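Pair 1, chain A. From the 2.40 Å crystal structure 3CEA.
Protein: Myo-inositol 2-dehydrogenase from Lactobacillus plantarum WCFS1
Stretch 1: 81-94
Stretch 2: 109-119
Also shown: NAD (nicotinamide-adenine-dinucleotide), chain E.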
# COMPACT_ATOMS: atom_id res chain seq x y z
N THR A 81 -36.85 -2.21 9.23
CA THR A 81 -37.24 -3.26 8.29
C THR A 81 -38.64 -3.87 8.48
O THR A 81 -39.35 -4.08 7.49
CB THR A 81 -36.17 -4.38 8.23
OG1 THR A 81 -34.89 -3.79 7.99
CG2 THR A 81 -36.47 -5.37 7.11
N PRO A 82 -39.06 -4.17 9.73
CA PRO A 82 -40.40 -4.74 9.91
C PRO A 82 -41.54 -3.88 9.34
O PRO A 82 -42.58 -4.43 8.95
CB PRO A 82 -40.53 -4.87 11.43
CG PRO A 82 -39.14 -4.98 11.92
CD PRO A 82 -38.36 -4.05 11.03
N PHE A 83 -41.35 -2.57 9.30
CA PHE A 83 -42.38 -1.63 8.85
C PHE A 83 -42.39 -1.41 7.33
O PHE A 83 -43.30 -0.78 6.80
CB PHE A 83 -42.25 -0.29 9.58
CG PHE A 83 -42.47 -0.39 11.06
CD1 PHE A 83 -43.76 -0.42 11.59
CD2 PHE A 83 -41.38 -0.44 11.93
CE1 PHE A 83 -43.97 -0.51 12.97
CE2 PHE A 83 -41.58 -0.53 13.31
CZ PHE A 83 -42.88 -0.56 13.83
N HIS A 84 -41.37 -1.93 6.65
CA HIS A 84 -41.22 -1.76 5.20
C HIS A 84 -42.41 -2.26 4.37
O HIS A 84 -42.90 -1.52 3.52
CB HIS A 84 -39.91 -2.40 4.72
CG HIS A 84 -38.68 -1.64 5.09
ND1 HIS A 84 -37.44 -1.95 4.59
CD2 HIS A 84 -38.50 -0.57 5.90
CE1 HIS A 84 -36.54 -1.12 5.08
NE2 HIS A 84 -37.16 -0.27 5.88
N PRO A 85 -42.86 -3.52 4.59
CA PRO A 85 -43.97 -4.04 3.78
C PRO A 85 -45.26 -3.25 3.93
O PRO A 85 -45.88 -2.87 2.93
CB PRO A 85 -44.15 -5.47 4.32
CG PRO A 85 -42.85 -5.81 4.94
CD PRO A 85 -42.39 -4.54 5.55
N GLU A 86 -45.67 -2.98 5.17
CA GLU A 86 -46.91 -2.26 5.45
C GLU A 86 -46.88 -0.80 4.99
O GLU A 86 -47.92 -0.25 4.61
CB GLU A 86 -47.30 -2.36 6.93
CG GLU A 86 -46.22 -1.92 7.92
CD GLU A 86 -46.72 -1.88 9.36
OE1 GLU A 86 -47.75 -1.21 9.63
OE2 GLU A 86 -46.08 -2.51 10.22
N MSE A 87 -45.70 -0.19 5.03
CA MSE A 87 -45.53 1.18 4.56
C MSE A 87 -45.55 1.25 3.04
O MSE A 87 -46.13 2.17 2.47
CB MSE A 87 -44.24 1.80 5.11
CG MSE A 87 -44.34 2.23 6.56
SE MSE A 87 -42.63 2.79 7.28
CE MSE A 87 -43.24 3.28 9.08
N THR A 88 -44.91 0.28 2.40
CA THR A 88 -44.87 0.19 0.94
C THR A 88 -46.27 -0.04 0.38
O THR A 88 -46.70 0.67 -0.53
CB THR A 88 -43.90 -0.90 0.46
OG1 THR A 88 -42.59 -0.63 0.98
CG2 THR A 88 -43.82 -0.94 -1.06
N ILE A 89 -46.99 -1.02 0.93
CA ILE A 89 -48.36 -1.33 0.50
C ILE A 89 -49.27 -0.10 0.60
O ILE A 89 -49.97 0.24 -0.35
CB ILE A 89 -48.95 -2.54 1.28
CG1 ILE A 89 -48.22 -3.83 0.89
CG2 ILE A 89 -50.45 -2.69 1.01
CD1 ILE A 89 -48.37 -4.97 1.90
N TYR A 90 -49.25 0.57 1.75
CA TYR A 90 -50.09 1.75 1.98
C TYR A 90 -49.78 2.88 0.99
O TYR A 90 -50.69 3.51 0.46
CB TYR A 90 -49.96 2.24 3.42
CG TYR A 90 -51.12 3.09 3.88
CD1 TYR A 90 -52.32 2.50 4.29
CD2 TYR A 90 -51.03 4.48 3.91
CE1 TYR A 90 -53.39 3.27 4.72
CE2 TYR A 90 -52.11 5.27 4.33
CZ TYR A 90 -53.28 4.65 4.73
OH TYR A 90 -54.35 5.41 5.15
N ALA A 91 -48.49 3.12 0.75
CA ALA A 91 -48.03 4.17 -0.15
C ALA A 91 -48.29 3.84 -1.62
O ALA A 91 -48.66 4.72 -2.40
CB ALA A 91 -46.55 4.47 0.08
N MSE A 92 -48.09 2.57 -2.00
CA MSE A 92 -48.41 2.10 -3.35
C MSE A 92 -49.90 2.27 -3.66
O MSE A 92 -50.27 2.72 -4.75
CB MSE A 92 -48.01 0.63 -3.54
CG MSE A 92 -46.50 0.34 -3.52
SE MSE A 92 -45.49 0.94 -5.08
CE MSE A 92 -46.52 0.17 -6.47
N ASN A 93 -50.74 1.91 -2.69
CA ASN A 93 -52.20 2.03 -2.82
C ASN A 93 -52.69 3.47 -2.93
O ASN A 93 -53.79 3.73 -3.44
CB ASN A 93 -52.91 1.32 -1.66
CG ASN A 93 -52.91 -0.19 -1.81
OD1 ASN A 93 -52.92 -0.72 -2.92
ND2 ASN A 93 -52.90 -0.88 -0.68
N ALA A 94 -51.89 4.41 -2.43
CA ALA A 94 -52.22 5.83 -2.49
C ALA A 94 -51.67 6.49 -3.75
O ALA A 94 -51.72 7.72 -3.88
CB ALA A 94 -51.72 6.53 -1.24
N ASN A 109 -44.33 -13.97 4.37
CA ASN A 109 -45.74 -13.70 4.07
C ASN A 109 -45.99 -12.22 3.78
O ASN A 109 -46.69 -11.88 2.82
CB ASN A 109 -46.64 -14.17 5.21
CG ASN A 109 -46.69 -15.69 5.34
OD1 ASN A 109 -46.72 -16.41 4.34
ND2 ASN A 109 -46.71 -16.17 6.58
N GLU A 110 -45.42 -11.35 4.61
CA GLU A 110 -45.53 -9.90 4.44
C GLU A 110 -44.90 -9.42 3.14
O GLU A 110 -45.46 -8.55 2.46
CB GLU A 110 -44.89 -9.16 5.62
CG GLU A 110 -45.71 -9.15 6.90
CD GLU A 110 -45.15 -8.21 7.95
OE1 GLU A 110 -44.82 -7.05 7.61
OE2 GLU A 110 -45.04 -8.62 9.13
N VAL A 111 -43.74 -9.98 2.80
CA VAL A 111 -42.97 -9.60 1.61
C VAL A 111 -43.65 -10.07 0.32
O VAL A 111 -43.56 -9.39 -0.71
CB VAL A 111 -41.50 -10.09 1.69
CG1 VAL A 111 -40.74 -9.79 0.39
CG2 VAL A 111 -40.79 -9.46 2.87
N ASP A 112 -44.31 -11.23 0.38
CA ASP A 112 -45.06 -11.74 -0.76
C ASP A 112 -46.23 -10.83 -1.13
O ASP A 112 -46.43 -10.52 -2.30
CB ASP A 112 -45.57 -13.16 -0.48
CG ASP A 112 -44.61 -14.24 -0.94
OD1 ASP A 112 -43.46 -13.91 -1.35
OD2 ASP A 112 -44.99 -15.43 -0.90
N GLU A 113 -46.98 -10.41 -0.12
CA GLU A 113 -48.11 -9.50 -0.30
C GLU A 113 -47.63 -8.15 -0.83
O GLU A 113 -48.25 -7.57 -1.73
CB GLU A 113 -48.88 -9.31 1.01
N MSE A 114 -46.53 -7.67 -0.26
CA MSE A 114 -45.87 -6.43 -0.68
C MSE A 114 -45.47 -6.49 -2.16
O MSE A 114 -45.76 -5.56 -2.92
CB MSE A 114 -44.66 -6.17 0.21
CG MSE A 114 -43.82 -4.96 -0.16
SE MSE A 114 -42.09 -5.05 0.71
CE MSE A 114 -41.25 -3.53 -0.11
N ALA A 115 -44.83 -7.59 -2.56
CA ALA A 115 -44.41 -7.80 -3.94
C ALA A 115 -45.59 -7.80 -4.91
O ALA A 115 -45.51 -7.25 -6.00
CB ALA A 115 -43.62 -9.09 -4.07
N LYS A 116 -46.69 -8.43 -4.48
CA LYS A 116 -47.92 -8.50 -5.27
C LYS A 116 -48.57 -7.12 -5.46
O LYS A 116 -49.08 -6.82 -6.54
CB LYS A 116 -48.92 -9.47 -4.64
N VAL A 117 -48.53 -6.30 -4.41
CA VAL A 117 -49.07 -4.94 -4.45
C VAL A 117 -48.26 -4.05 -5.41
O VAL A 117 -48.83 -3.24 -6.14
CB VAL A 117 -49.14 -4.32 -3.01
CG1 VAL A 117 -49.44 -2.83 -3.06
CG2 VAL A 117 -50.21 -5.03 -2.18
N ILE A 118 -46.94 -4.23 -5.40
CA ILE A 118 -46.03 -3.51 -6.31
C ILE A 118 -46.29 -3.89 -7.77
O ILE A 118 -46.29 -3.02 -8.65
CB ILE A 118 -44.54 -3.74 -5.94
CG1 ILE A 118 -44.23 -3.19 -4.54
CG2 ILE A 118 -43.62 -3.08 -6.96
CD1 ILE A 118 -42.98 -3.78 -3.89
N LYS A 119 -46.52 -5.18 -8.01
CA LYS A 119 -46.80 -5.69 -9.36
C LYS A 119 -48.11 -5.13 -9.92
O LYS A 119 -48.22 -4.88 -11.12
CB LYS A 119 -46.83 -7.22 -9.35
CG LYS A 119 -46.63 -7.86 -10.72
PA NAD E . -32.59 3.98 12.82
O1A NAD E . -31.32 4.71 13.04
O2A NAD E . -33.02 3.25 14.04
O5B NAD E . -33.72 5.02 12.33
C5B NAD E . -35.08 4.64 12.25
C4B NAD E . -35.96 5.88 12.10
O4B NAD E . -37.27 5.51 11.73
C3B NAD E . -36.06 6.66 13.40
O3B NAD E . -35.86 8.02 13.10
C2B NAD E . -37.49 6.44 13.88
O2B NAD E . -38.03 7.58 14.50
C1B NAD E . -38.23 6.09 12.60
N9A NAD E . -39.34 5.16 12.85
C8A NAD E . -39.28 3.95 13.51
N7A NAD E . -40.51 3.40 13.52
C5A NAD E . -41.36 4.24 12.88
C6A NAD E . -42.73 4.16 12.62
N6A NAD E . -43.36 3.01 12.80
N1A NAD E . -43.34 5.19 11.93
C2A NAD E . -42.61 6.29 11.51
N3A NAD E . -41.26 6.36 11.78
C4A NAD E . -40.64 5.35 12.45
O3 NAD E . -32.44 2.96 11.59
PN NAD E . -31.47 3.26 10.34
O1N NAD E . -31.58 4.69 9.97
O2N NAD E . -30.15 2.67 10.66
O5D NAD E . -32.07 2.37 9.15
C5D NAD E . -33.44 2.36 8.80
C4D NAD E . -33.61 1.40 7.62
O4D NAD E . -32.57 1.60 6.68
C3D NAD E . -33.56 -0.05 8.06
O3D NAD E . -34.67 -0.73 7.51
C2D NAD E . -32.26 -0.58 7.49
O2D NAD E . -32.39 -1.90 7.02
C1D NAD E . -31.93 0.38 6.36
N1N NAD E . -30.47 0.57 6.21
C2N NAD E . -29.91 0.41 4.97
C3N NAD E . -28.53 0.57 4.78
C7N NAD E . -27.93 0.57 3.41
O7N NAD E . -26.56 0.30 3.28
N7N NAD E . -28.70 0.83 2.34
C4N NAD E . -27.73 0.90 5.88
C5N NAD E . -28.31 1.06 7.13
C6N NAD E . -29.69 0.89 7.29

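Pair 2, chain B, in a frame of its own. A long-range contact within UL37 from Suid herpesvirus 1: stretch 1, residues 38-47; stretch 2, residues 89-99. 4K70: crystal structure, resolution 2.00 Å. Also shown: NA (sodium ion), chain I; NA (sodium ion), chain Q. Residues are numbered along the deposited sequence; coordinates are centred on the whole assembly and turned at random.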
# COMPACT_ATOMS: atom_id res chain seq x y z
N THR B 38 -20.74 11.57 -0.75
CA THR B 38 -20.38 10.90 0.49
C THR B 38 -21.52 10.00 0.93
O THR B 38 -22.66 10.16 0.47
CB THR B 38 -20.02 11.91 1.60
OG1 THR B 38 -21.19 12.63 2.02
CG2 THR B 38 -18.94 12.91 1.14
N PRO B 39 -21.23 9.04 1.79
CA PRO B 39 -22.24 8.09 2.26
C PRO B 39 -23.46 8.80 2.88
O PRO B 39 -24.60 8.43 2.56
CB PRO B 39 -21.49 7.26 3.30
CG PRO B 39 -20.06 7.28 2.81
CD PRO B 39 -19.86 8.64 2.19
N ALA B 40 -23.22 9.79 3.74
CA ALA B 40 -24.30 10.56 4.33
C ALA B 40 -25.07 11.33 3.27
O ALA B 40 -26.29 11.47 3.34
CB ALA B 40 -23.75 11.54 5.43
N GLY B 41 -24.35 11.85 2.28
CA GLY B 41 -24.97 12.59 1.20
C GLY B 41 -25.88 11.73 0.35
O GLY B 41 -27.03 12.08 0.08
N VAL B 42 -25.37 10.58 -0.08
CA VAL B 42 -26.19 9.65 -0.84
C VAL B 42 -27.36 9.16 -0.02
O VAL B 42 -28.48 9.08 -0.52
CB VAL B 42 -25.38 8.44 -1.33
CG1 VAL B 42 -26.32 7.38 -1.94
CG2 VAL B 42 -24.33 8.90 -2.33
N ARG B 43 -27.09 8.82 1.23
CA ARG B 43 -28.11 8.36 2.16
C ARG B 43 -29.26 9.36 2.30
O ARG B 43 -30.43 8.98 2.35
CB ARG B 43 -27.46 8.10 3.52
CG ARG B 43 -28.28 7.29 4.46
CD ARG B 43 -27.37 6.55 5.44
NE ARG B 43 -26.42 7.46 6.08
CZ ARG B 43 -26.72 8.27 7.09
NH1 ARG B 43 -27.96 8.28 7.58
NH2 ARG B 43 -25.80 9.05 7.62
N GLY B 44 -28.94 10.65 2.34
CA GLY B 44 -29.97 11.67 2.42
C GLY B 44 -30.79 11.83 1.16
O GLY B 44 -31.95 12.23 1.22
N LEU B 45 -30.21 11.49 0.01
CA LEU B 45 -30.87 11.71 -1.28
C LEU B 45 -31.42 10.45 -1.94
O LEU B 45 -32.06 10.55 -2.99
CB LEU B 45 -29.91 12.37 -2.26
CG LEU B 45 -29.47 13.79 -1.96
CD1 LEU B 45 -28.41 14.21 -2.97
CD2 LEU B 45 -30.66 14.72 -1.98
N TRP B 46 -31.17 9.28 -1.37
CA TRP B 46 -31.42 8.04 -2.09
C TRP B 46 -32.89 7.84 -2.49
O TRP B 46 -33.19 7.59 -3.66
CB TRP B 46 -30.95 6.81 -1.31
CG TRP B 46 -31.43 5.57 -1.99
CD1 TRP B 46 -32.52 4.82 -1.66
CD2 TRP B 46 -30.88 4.97 -3.16
NE1 TRP B 46 -32.67 3.78 -2.53
CE2 TRP B 46 -31.67 3.84 -3.47
CE3 TRP B 46 -29.77 5.26 -3.97
CZ2 TRP B 46 -31.39 3.01 -4.55
CZ3 TRP B 46 -29.50 4.44 -5.05
CH2 TRP B 46 -30.31 3.32 -5.33
N ALA B 47 -33.79 7.93 -1.51
CA ALA B 47 -35.20 7.61 -1.73
C ALA B 47 -35.82 8.53 -2.79
O ALA B 47 -36.53 8.06 -3.68
CB ALA B 47 -35.97 7.67 -0.43
N ALA B 89 -19.08 0.92 9.10
CA ALA B 89 -20.44 1.24 9.58
C ALA B 89 -21.24 2.19 8.68
O ALA B 89 -22.38 1.90 8.33
CB ALA B 89 -20.41 1.74 11.04
N PRO B 90 -20.64 3.33 8.31
CA PRO B 90 -21.34 4.30 7.46
C PRO B 90 -21.71 3.75 6.09
O PRO B 90 -22.72 4.18 5.52
CB PRO B 90 -20.32 5.43 7.31
CG PRO B 90 -19.40 5.28 8.48
CD PRO B 90 -19.30 3.80 8.70
N LEU B 91 -20.90 2.84 5.54
CA LEU B 91 -21.21 2.21 4.27
C LEU B 91 -22.37 1.26 4.43
O LEU B 91 -23.28 1.24 3.61
CB LEU B 91 -20.02 1.42 3.72
CG LEU B 91 -18.89 2.28 3.17
CD1 LEU B 91 -17.90 1.39 2.41
CD2 LEU B 91 -19.47 3.37 2.27
N LEU B 92 -22.31 0.44 5.47
CA LEU B 92 -23.38 -0.50 5.75
C LEU B 92 -24.68 0.26 5.99
O LEU B 92 -25.76 -0.21 5.63
CB LEU B 92 -23.04 -1.36 6.96
CG LEU B 92 -21.75 -2.16 6.85
CD1 LEU B 92 -21.63 -3.15 8.00
CD2 LEU B 92 -21.66 -2.86 5.52
N GLU B 93 -24.57 1.44 6.60
CA GLU B 93 -25.77 2.22 6.92
C GLU B 93 -26.42 2.74 5.64
O GLU B 93 -27.63 2.78 5.52
CB GLU B 93 -25.43 3.36 7.89
CG GLU B 93 -26.65 3.93 8.60
CD GLU B 93 -26.29 5.07 9.53
OE1 GLU B 93 -27.23 5.76 9.99
OE2 GLU B 93 -25.08 5.28 9.80
N LEU B 94 -25.59 3.13 4.68
CA LEU B 94 -26.07 3.57 3.38
C LEU B 94 -26.69 2.39 2.61
O LEU B 94 -27.75 2.53 1.99
CB LEU B 94 -24.93 4.19 2.58
CG LEU B 94 -25.19 4.34 1.09
CD1 LEU B 94 -26.35 5.28 0.87
CD2 LEU B 94 -23.93 4.85 0.40
N LEU B 95 -26.03 1.24 2.65
CA LEU B 95 -26.58 0.03 2.01
C LEU B 95 -27.94 -0.34 2.58
O LEU B 95 -28.83 -0.76 1.83
CB LEU B 95 -25.63 -1.15 2.17
CG LEU B 95 -24.30 -1.03 1.43
CD1 LEU B 95 -23.51 -2.31 1.64
CD2 LEU B 95 -24.55 -0.75 -0.04
N GLY B 96 -28.10 -0.21 3.89
CA GLY B 96 -29.40 -0.44 4.52
C GLY B 96 -30.53 0.41 3.95
O GLY B 96 -31.65 -0.06 3.75
N VAL B 97 -30.24 1.68 3.70
CA VAL B 97 -31.18 2.58 3.03
C VAL B 97 -31.44 2.18 1.57
O VAL B 97 -32.59 2.09 1.14
CB VAL B 97 -30.68 4.04 3.11
CG1 VAL B 97 -31.45 4.94 2.15
CG2 VAL B 97 -30.82 4.55 4.53
N VAL B 98 -30.38 1.93 0.82
CA VAL B 98 -30.50 1.54 -0.59
C VAL B 98 -31.38 0.30 -0.75
O VAL B 98 -32.18 0.19 -1.69
CB VAL B 98 -29.10 1.29 -1.20
CG1 VAL B 98 -29.21 0.61 -2.56
CG2 VAL B 98 -28.32 2.60 -1.30
N ASN B 99 -31.25 -0.60 0.22
CA ASN B 99 -31.89 -1.91 0.18
C ASN B 99 -33.26 -1.93 0.88
O ASN B 99 -33.89 -2.98 0.97
CB ASN B 99 -30.94 -2.92 0.85
CG ASN B 99 -31.43 -4.35 0.75
OD1 ASN B 99 -31.60 -4.89 -0.35
ND2 ASN B 99 -31.62 -4.99 1.90
NA NA I . -32.63 -4.22 -2.34
NA NA Q . -25.98 7.12 11.64
O HOH W 1 -23.66 6.81 5.89
O HOH W 2 -34.86 -3.05 -1.73
O HOH W 3 -24.37 8.64 10.75

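What backbone arrangement do the two pairs share? Each sets two helices side by side, running in nearly the same direction: the axes lie 20° apart with a closest approach of 9.0 Å in pair 1, and 14° apart at 9.3 Å in pair 2. Over 14 central residues the backbones superpose with an RMSD of 0.4 Å, and the surface buried between the stretches is almost equal, 524 and 521 Å². Neither interface has a hydrogen bond from one stretch to the other among the atoms modelled, so packing of side chains dominates both.

Which positions are filled alike? Pro A85 matches Pro B39, and both direct CA-to-CB toward the partner helix. Pro A85 CA lies 3.7 Å from Met A114 SE, a selenomethionine, while Pro B39 CG meets Leu B91 CD2 at 4.0 Å. Val A117 matches Val B97, again with both pointing toward the other helix. Thr A88 and Val B42 have similar shapes but different chemistry. Thr A88 OG1 turns back to donate a hydrogen bond to His A84 O at 2.7 Å, which satisfies the hydroxyl even though Met A114 CE sits 3.4 Å from OG1; Val B42 simply offers CG1 to Leu B94 CD1 at 3.5 Å.

How do Ile A89 and Arg B43 serve at one position? Ile A89 is apolar throughout, its CG1 3.9 Å from Val A117 CG2. Arg B43 supplies similar packing with its aliphatic portion, CG lying 3.7 Å from Val B97 CG2, but carries its charge onward. Glu B93 OE1 lies over one face of the guanidinium, 3.6 Å from Arg B43 NH1, and the same carboxylate binds a sodium ion through OE1 at 2.5 Å and OE2 at 2.8 Å. A water accepts from Arg B43 NE at 2.8 Å and donates to Pro B90 O at 2.8 Å, linking the helices indirectly. The matching Glu A113 is modelled only to CB.

How is the far end of the contact closed? Met A92, also selenomethionine, matches Trp B46, with CA atoms 1.3 Å apart after superposition. Met A92 has its CB 3.8 Å from Val A117 CG1, and three successive m rotamers bring its CE to 3.7 Å from Ile A118 CA. Trp B46 uses a flat surface instead: Val B98 CA sits over its five-membered ring, 3.9 Å from the centroid, in a CH-pi contact, while CZ2 reaches Val B98 CG1 at 3.8 Å.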